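Non-reducing end alpha-L-arabinofuranosidase BoGH43B (PDB 5JOZ) cleaves terminal non-reducing alpha-L-arabinofuranosyl residues from xyloglucan side branches, turning S units into X units during xyloglucan degradation in Bacteroides ovatus. Local coordinates at residues R363-F368 / T477-G482; Y35-P40 / W323-N328; G434-S439 / I451-V456. All blocks are in the same frame, centred on the assembly; numbering follows the deposited sequence.

Contact 1: residues R363-F368 / T477-G482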
# COMPACT_ATOMS: atom_id res chain seq x y z
N ARG A 363 0.74 -2.49 -10.71
CA ARG A 363 -0.11 -2.86 -9.61
C ARG A 363 0.60 -3.76 -8.63
O ARG A 363 1.55 -4.46 -8.98
CB ARG A 363 -1.40 -3.50 -10.14
CG ARG A 363 -1.28 -4.92 -10.63
CD ARG A 363 -2.65 -5.57 -10.66
NE ARG A 363 -3.36 -5.31 -11.90
CZ ARG A 363 -4.59 -5.73 -12.17
NH1 ARG A 363 -5.28 -6.41 -11.27
NH2 ARG A 363 -5.13 -5.44 -13.34
N ARG A 364 0.09 -3.73 -7.40
CA ARG A 364 0.62 -4.51 -6.29
C ARG A 364 0.64 -6.00 -6.60
O ARG A 364 -0.35 -6.55 -7.10
CB ARG A 364 -0.26 -4.29 -5.06
CG ARG A 364 -0.22 -2.90 -4.46
CD ARG A 364 -1.50 -2.62 -3.68
NE ARG A 364 -1.52 -1.28 -3.08
CZ ARG A 364 -1.71 -0.13 -3.72
NH1 ARG A 364 -1.89 -0.08 -5.05
NH2 ARG A 364 -1.71 1.02 -3.03
N GLN A 365 1.77 -6.66 -6.34
CA GLN A 365 1.79 -8.13 -6.37
C GLN A 365 1.02 -8.67 -5.15
O GLN A 365 1.52 -8.69 -4.03
CB GLN A 365 3.21 -8.67 -6.40
CG GLN A 365 3.24 -10.15 -6.76
CD GLN A 365 4.61 -10.77 -6.64
OE1 GLN A 365 5.61 -10.08 -6.76
NE2 GLN A 365 4.65 -12.08 -6.39
N ALA A 366 -0.21 -9.08 -5.41
CA ALA A 366 -1.16 -9.48 -4.39
C ALA A 366 -1.13 -10.98 -4.06
O ALA A 366 -1.96 -11.45 -3.26
CB ALA A 366 -2.57 -9.08 -4.84
N ALA A 367 -0.22 -11.73 -4.68
CA ALA A 367 -0.06 -13.16 -4.38
C ALA A 367 1.37 -13.64 -4.60
O ALA A 367 2.09 -13.12 -5.45
CB ALA A 367 -1.04 -13.97 -5.22
N PHE A 368 1.78 -14.61 -3.81
CA PHE A 368 3.06 -15.26 -4.02
C PHE A 368 3.09 -15.90 -5.39
O PHE A 368 4.02 -15.67 -6.16
CB PHE A 368 3.32 -16.30 -2.94
CG PHE A 368 3.59 -15.69 -1.61
CD1 PHE A 368 4.78 -15.01 -1.37
CD2 PHE A 368 2.64 -15.76 -0.59
CE1 PHE A 368 5.03 -14.44 -0.12
CE2 PHE A 368 2.88 -15.19 0.64
CZ PHE A 368 4.08 -14.54 0.88
N THR A 477 7.83 -0.42 1.37
CA THR A 477 6.97 -0.86 0.27
C THR A 477 7.19 -2.33 -0.05
O THR A 477 8.00 -3.02 0.59
CB THR A 477 7.24 -0.01 -0.99
OG1 THR A 477 8.63 -0.09 -1.33
CG2 THR A 477 6.85 1.43 -0.74
N GLY A 478 6.40 -2.81 -1.01
CA GLY A 478 6.49 -4.16 -1.57
C GLY A 478 6.36 -4.11 -3.08
O GLY A 478 6.12 -3.05 -3.68
N VAL A 479 6.52 -5.26 -3.71
CA VAL A 479 6.67 -5.33 -5.17
C VAL A 479 5.43 -4.85 -5.95
O VAL A 479 4.29 -5.20 -5.61
CB VAL A 479 7.03 -6.78 -5.60
CG1 VAL A 479 6.92 -6.95 -7.11
CG2 VAL A 479 8.44 -7.14 -5.12
N PHE A 480 5.67 -4.06 -6.98
CA PHE A 480 4.65 -3.78 -8.00
C PHE A 480 5.11 -4.40 -9.30
O PHE A 480 6.30 -4.37 -9.61
CB PHE A 480 4.47 -2.29 -8.20
CG PHE A 480 3.60 -1.63 -7.19
CD1 PHE A 480 3.99 -1.55 -5.87
CD2 PHE A 480 2.39 -1.07 -7.56
CE1 PHE A 480 3.19 -0.93 -4.92
CE2 PHE A 480 1.58 -0.45 -6.61
CZ PHE A 480 1.99 -0.38 -5.29
N ILE A 481 4.17 -4.92 -10.06
CA ILE A 481 4.44 -5.41 -11.41
C ILE A 481 3.70 -4.45 -12.33
O ILE A 481 2.53 -4.17 -12.10
CB ILE A 481 4.00 -6.88 -11.58
CG1 ILE A 481 4.80 -7.73 -10.58
CG2 ILE A 481 4.22 -7.36 -13.01
CD1 ILE A 481 4.71 -9.22 -10.76
N GLY A 482 4.40 -3.93 -13.34
CA GLY A 482 3.83 -2.90 -14.19
C GLY A 482 4.38 -2.77 -15.60
O GLY A 482 5.48 -3.22 -15.90
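Arg363 O is the best-held polar atom here, gripped twice: Ile481 N donates to it from within the carbonyl plane at 2.9 Å, and Phe480 CA brings a weaker C-H...O contact to Arg363 O at 3.3 Å. The return bond, Arg363 N to Ile481 O at 2.8 Å, completes an antiparallel hydrogen-bonded pair between strands 359-364 and 480-486, which belong to one sheet of the concanavalin A-like beta sandwich. Arg364 and Phe480 form the next, non-hydrogen-bonded pair. One residue further, Gln365 N reaches Val479 O at 3.0 Å in an almost straight bond (177°), although its donor stands above the carbonyl plane. The ladder therefore extends one bond beyond the end of strand 359-364.

Side chains flank this backbone core. Arg364 CA lies over the centre of the Phe480 ring, and the arginine chain, extended from CG to NE, runs alongside the phenylalanine in the same direction. Its CG comes to 3.5 Å from Phe480 CZ. Beyond it, Phe480 CZ sits off-centre over one face of the guanidinium, but the two planes are inclined by 57°, so this is not a parallel stack. Arg364 NE is spent on Met13 O, in the family 43 part of the chain, which fixes the far end of the side chain.

Gln365 swings CG anti to its backbone N (chi1 -166°) and continues extended, lying beside Val479. Both ends of its buried amide are engaged: OE1 hydrogen-bonds Tyr447 OH, while NE2 donates, nearly in the amide plane, to Ala367 O at 2.9 Å and so ties down the turn that follows. With the amide thus oriented, Gln365 OE1 rests 3.4 Å from the methyl carbon Val479 CG1.

Contact 2: residues Y35-P40 / W323-N328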
# COMPACT_ATOMS: atom_id res chain seq x y z
N TYR A 35 3.65 6.18 -4.33
CA TYR A 35 2.71 5.74 -5.37
C TYR A 35 1.47 6.59 -5.49
O TYR A 35 0.92 7.03 -4.48
CB TYR A 35 2.34 4.28 -5.17
CG TYR A 35 3.50 3.35 -5.42
CD1 TYR A 35 3.97 3.11 -6.71
CD2 TYR A 35 4.13 2.70 -4.36
CE1 TYR A 35 5.05 2.25 -6.95
CE2 TYR A 35 5.19 1.83 -4.59
CZ TYR A 35 5.66 1.62 -5.88
OH TYR A 35 6.72 0.77 -6.08
N PHE A 36 1.03 6.82 -6.74
CA PHE A 36 -0.13 7.68 -7.06
C PHE A 36 -1.13 6.88 -7.89
O PHE A 36 -0.72 6.11 -8.74
CB PHE A 36 0.33 8.90 -7.87
CG PHE A 36 -0.77 9.89 -8.16
CD1 PHE A 36 -1.05 10.92 -7.26
CD2 PHE A 36 -1.52 9.81 -9.33
CE1 PHE A 36 -2.06 11.83 -7.53
CE2 PHE A 36 -2.53 10.73 -9.61
CZ PHE A 36 -2.80 11.74 -8.71
N PRO A 37 -2.43 7.03 -7.66
CA PRO A 37 -3.02 7.79 -6.56
C PRO A 37 -2.72 7.23 -5.15
O PRO A 37 -2.35 6.05 -4.98
CB PRO A 37 -4.51 7.77 -6.89
CG PRO A 37 -4.72 6.57 -7.76
CD PRO A 37 -3.44 6.39 -8.52
N GLY A 38 -2.81 8.10 -4.16
CA GLY A 38 -2.39 7.78 -2.80
C GLY A 38 -3.58 7.40 -1.96
O GLY A 38 -4.70 7.82 -2.25
N LEU A 39 -3.31 6.61 -0.91
CA LEU A 39 -4.30 6.22 0.09
C LEU A 39 -5.57 5.61 -0.50
O LEU A 39 -6.63 6.24 -0.49
CB LEU A 39 -4.64 7.44 0.97
CG LEU A 39 -3.43 8.23 1.48
CD1 LEU A 39 -3.85 9.36 2.43
CD2 LEU A 39 -2.44 7.28 2.13
N PRO A 40 -5.48 4.37 -1.01
CA PRO A 40 -6.67 3.72 -1.53
C PRO A 40 -7.74 3.52 -0.46
O PRO A 40 -7.41 3.26 0.70
CB PRO A 40 -6.14 2.38 -2.05
CG PRO A 40 -4.92 2.13 -1.26
CD PRO A 40 -4.30 3.49 -1.13
N TRP A 323 -4.58 0.28 -11.06
CA TRP A 323 -3.40 0.82 -11.77
C TRP A 323 -2.80 1.99 -11.02
O TRP A 323 -3.51 2.84 -10.48
CB TRP A 323 -3.73 1.18 -13.22
CG TRP A 323 -4.00 -0.06 -14.03
CD1 TRP A 323 -5.18 -0.43 -14.60
CD2 TRP A 323 -3.08 -1.12 -14.29
NE1 TRP A 323 -5.05 -1.64 -15.22
CE2 TRP A 323 -3.76 -2.09 -15.04
CE3 TRP A 323 -1.73 -1.33 -13.96
CZ2 TRP A 323 -3.15 -3.26 -15.48
CZ3 TRP A 323 -1.12 -2.49 -14.39
CH2 TRP A 323 -1.82 -3.45 -15.14
N THR A 324 -1.47 2.01 -10.99
CA THR A 324 -0.71 2.85 -10.08
C THR A 324 0.54 3.43 -10.75
O THR A 324 1.23 2.74 -11.50
CB THR A 324 -0.28 2.02 -8.84
OG1 THR A 324 -1.40 1.25 -8.37
CG2 THR A 324 0.18 2.92 -7.73
N PHE A 325 0.82 4.70 -10.43
CA PHE A 325 1.94 5.46 -10.99
C PHE A 325 3.00 5.74 -9.93
O PHE A 325 2.72 5.65 -8.73
CB PHE A 325 1.42 6.80 -11.53
CG PHE A 325 0.36 6.65 -12.55
CD1 PHE A 325 -0.98 6.48 -12.16
CD2 PHE A 325 0.66 6.67 -13.90
CE1 PHE A 325 -1.99 6.32 -13.10
CE2 PHE A 325 -0.34 6.52 -14.85
CZ PHE A 325 -1.66 6.34 -14.45
N ILE A 326 4.20 6.10 -10.38
CA ILE A 326 5.28 6.56 -9.51
C ILE A 326 5.30 8.10 -9.45
O ILE A 326 5.49 8.76 -10.48
CB ILE A 326 6.64 6.04 -9.99
CG1 ILE A 326 6.64 4.49 -10.03
CG2 ILE A 326 7.74 6.57 -9.08
CD1 ILE A 326 7.88 3.85 -10.63
N ARG A 327 5.08 8.66 -8.25
CA ARG A 327 4.99 10.13 -8.04
C ARG A 327 3.89 10.75 -8.90
O ARG A 327 2.93 10.05 -9.21
CB ARG A 327 6.36 10.78 -8.21
CG ARG A 327 7.42 10.09 -7.37
CD ARG A 327 8.71 10.88 -7.27
NE ARG A 327 9.73 10.08 -6.59
CZ ARG A 327 10.39 9.05 -7.13
NH1 ARG A 327 10.18 8.70 -8.40
NH2 ARG A 327 11.27 8.38 -6.41
N ASN A 328 4.00 12.02 -9.29
CA ASN A 328 2.93 12.70 -10.03
C ASN A 328 3.02 12.52 -11.57
O ASN A 328 3.87 13.13 -12.21
CB ASN A 328 2.93 14.18 -9.68
CG ASN A 328 2.69 14.42 -8.19
OD1 ASN A 328 3.59 14.82 -7.45
ND2 ASN A 328 1.48 14.13 -7.75
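Phe36 carries CG anti to its backbone N (chi1 -176°), whereas Phe325 has CG beside its N (chi1 -57°), so the two rings leave the same face of the strand pair in different directions. The peptide bond before Pro37 is cis, which puts the proline CD on the side of Phe36 O. As a result, the edge of the Phe325 ring meets both groups: CD1 lies 3.4 Å from Phe36 O, in the ring plane, and 4.4 Å from Pro37 CD.

Phe36 O also accepts from Phe325 N at 2.7 Å, with the donor nearly along the C=O axis. The partner bond, Phe36 N to Phe325 O at 2.9 Å, comes in from above the carbonyl plane. Together they define an antiparallel hydrogen-bonded pair in a two-stranded sheet of strands 35-36 and 325-326, a small ribbon bridging the five-bladed beta-propeller of the family 43 module and the C-terminal concanavalin A-like sandwich.

Tyr35 and Ile326, the adjoining non-hydrogen-bonded pair, send their side chains to the other face, side by side, with Tyr35 CE1 4.1 Å from Ile326 CG1. Thr324 crosses Tyr35 at about a right angle, its methyl CG2 3.6 Å from Tyr35 CB; its hydroxyl instead bonds Asp322 O. Packing is tightest where Phe36 CB stands 3.1 Å from Arg327 O. Beyond this, the Phe36 ring and the Asn328 amide cross with CD1 4.1 Å from ND2, and that amide is held by Asn63 O and Leu65 N.

Contact 3: residues G434-S439 / I451-V456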
# COMPACT_ATOMS: atom_id res chain seq x y z
N GLY A 434 5.68 -6.76 -35.26
CA GLY A 434 4.60 -7.63 -34.80
C GLY A 434 4.47 -7.68 -33.29
O GLY A 434 5.38 -7.30 -32.54
N GLU A 435 3.32 -8.18 -32.86
CA GLU A 435 2.93 -8.16 -31.45
C GLU A 435 3.78 -9.14 -30.63
O GLU A 435 4.19 -10.18 -31.13
CB GLU A 435 1.44 -8.50 -31.33
CG GLU A 435 0.52 -7.46 -31.97
CD GLU A 435 0.19 -6.26 -31.07
OE1 GLU A 435 -0.45 -5.32 -31.57
OE2 GLU A 435 0.55 -6.26 -29.87
N VAL A 436 4.05 -8.77 -29.38
CA VAL A 436 4.85 -9.62 -28.49
C VAL A 436 4.09 -9.77 -27.18
O VAL A 436 3.57 -8.79 -26.63
CB VAL A 436 6.25 -9.04 -28.22
CG1 VAL A 436 7.09 -9.98 -27.35
CG2 VAL A 436 6.97 -8.77 -29.52
N ILE A 437 3.99 -11.00 -26.70
CA ILE A 437 3.41 -11.28 -25.41
C ILE A 437 4.57 -11.44 -24.46
O ILE A 437 5.38 -12.35 -24.64
CB ILE A 437 2.56 -12.56 -25.40
CG1 ILE A 437 1.37 -12.40 -26.35
CG2 ILE A 437 2.10 -12.87 -23.97
CD1 ILE A 437 0.54 -13.66 -26.53
N LEU A 438 4.64 -10.54 -23.49
CA LEU A 438 5.63 -10.59 -22.43
C LEU A 438 4.96 -11.15 -21.22
O LEU A 438 3.83 -10.77 -20.91
CB LEU A 438 6.16 -9.20 -22.12
CG LEU A 438 6.94 -8.49 -23.21
CD1 LEU A 438 7.35 -7.13 -22.69
CD2 LEU A 438 8.16 -9.27 -23.67
N SER A 439 5.65 -12.02 -20.50
CA SER A 439 5.04 -12.82 -19.46
C SER A 439 5.98 -12.95 -18.25
O SER A 439 7.19 -13.14 -18.40
CB SER A 439 4.67 -14.18 -20.05
OG SER A 439 3.55 -14.74 -19.40
N ILE A 451 8.66 -14.99 -23.16
CA ILE A 451 8.25 -14.21 -24.33
C ILE A 451 7.60 -15.09 -25.40
O ILE A 451 7.92 -16.28 -25.52
CB ILE A 451 9.44 -13.42 -24.94
CG1 ILE A 451 10.51 -14.39 -25.47
CG2 ILE A 451 10.02 -12.47 -23.90
CD1 ILE A 451 11.80 -13.74 -25.92
N LYS A 452 6.68 -14.50 -26.16
CA LYS A 452 6.07 -15.15 -27.32
C LYS A 452 5.82 -14.15 -28.47
O LYS A 452 5.25 -13.07 -28.28
CB LYS A 452 4.77 -15.88 -26.95
CG LYS A 452 4.15 -16.62 -28.13
CD LYS A 452 2.97 -17.49 -27.74
CE LYS A 452 2.64 -18.48 -28.85
NZ LYS A 452 1.50 -19.35 -28.48
N ALA A 453 6.25 -14.54 -29.66
CA ALA A 453 5.92 -13.85 -30.90
C ALA A 453 5.92 -14.87 -32.03
O ALA A 453 6.15 -16.07 -31.80
CB ALA A 453 6.92 -12.74 -31.18
N ALA A 454 5.65 -14.40 -33.25
CA ALA A 454 5.83 -15.21 -34.45
C ALA A 454 7.30 -15.67 -34.53
O ALA A 454 8.21 -14.84 -34.41
CB ALA A 454 5.44 -14.41 -35.68
N HIS A 455 7.51 -16.98 -34.66
CA HIS A 455 8.86 -17.59 -34.81
C HIS A 455 9.77 -17.43 -33.56
O HIS A 455 11.00 -17.54 -33.67
CB HIS A 455 9.58 -17.07 -36.08
CG HIS A 455 8.73 -17.11 -37.33
ND1 HIS A 455 8.07 -18.25 -37.74
CD2 HIS A 455 8.44 -16.16 -38.24
CE1 HIS A 455 7.41 -18.00 -38.85
NE2 HIS A 455 7.62 -16.74 -39.18
N VAL A 456 9.17 -17.23 -32.39
CA VAL A 456 9.93 -16.95 -31.17
C VAL A 456 9.07 -17.23 -29.93
O VAL A 456 8.06 -16.56 -29.71
CB VAL A 456 10.42 -15.47 -31.13
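Val436 CB sits 4.2 Å from Lys452 O, and the side chain divides. CG1, anti to the backbone N, leans back to the same oxygen, with Val436 CG1 3.7 Å from Lys452 O; CG2, beside the backbone N, makes a loose contact with Ala453 CB at 4.3 Å. Away from this strand pair, the valine touches Ile403 and Arg410 on strands of the other sheet, which places it on the inner side of the concanavalin A-like beta sandwich.

The oxygen that Val436 brushes is one of two equivalent acceptors, each holding one N-H and one C-H. Lys452 O receives Ile437 N at 2.9 Å, with the donor in the carbonyl plane and an N-H...O angle of 171°, and also a C-H...O contact from Val436 CA at 3.5 Å. The reciprocal bond, Lys452 N to Ile437 O, is again 2.9 Å but more bent (147°). Ile451 CA adds a C-H...O contact to Ile437 O at 3.4 Å. This is the hydrogen-bonded pair of an antiparallel beta hairpin built from strands 436-442 and 446-453. At the end of the second strand, a type II turn from Ala453 to Val456 leads into strand 456-464.

Leu438 and Ile451, the next, non-hydrogen-bonded pair, run side by side in the same direction, and Leu438 CD2 comes to 3.7 Å from Ile451 CG2. Their face is continued by Val436, and Leu401 and Ala412 of the other sheet meet it. Ile437 and Lys452 occupy the reverse face, where the lysine runs fully extended. The chemistry is thus two-sided: methyl groups of Val436, Leu438 and Ile451 pack toward the other sheet, the backbone bonds set the register, and the Lys452 amine, probably charged, lies on the exposed face, where crystal packing may influence its course.

How the contacts relate
Contacts 1 and 2, with centres about 13 Å apart, form one continuous patch at the junction of propeller and sandwich. The stacked rings join them, Phe480 CE1 lying 3.4 Å from Tyr35 CE2, and so does a cation-pi pair in which Arg363 NH2 is 3.6 Å from Trp323 CZ2. The side chain of Asp16, the inferred proton acceptor, is about 11 Å from that of Arg364, so this patch lies near the active site without entering it. Contact 3 touches neither: its centre is about 24 Å from that of contact 1 and about 30 Å from that of contact 2. The calcium ion, bound by none of their residues, lies about 9 Å from the Glu435 side chain and about 11 Å from that of Trp323.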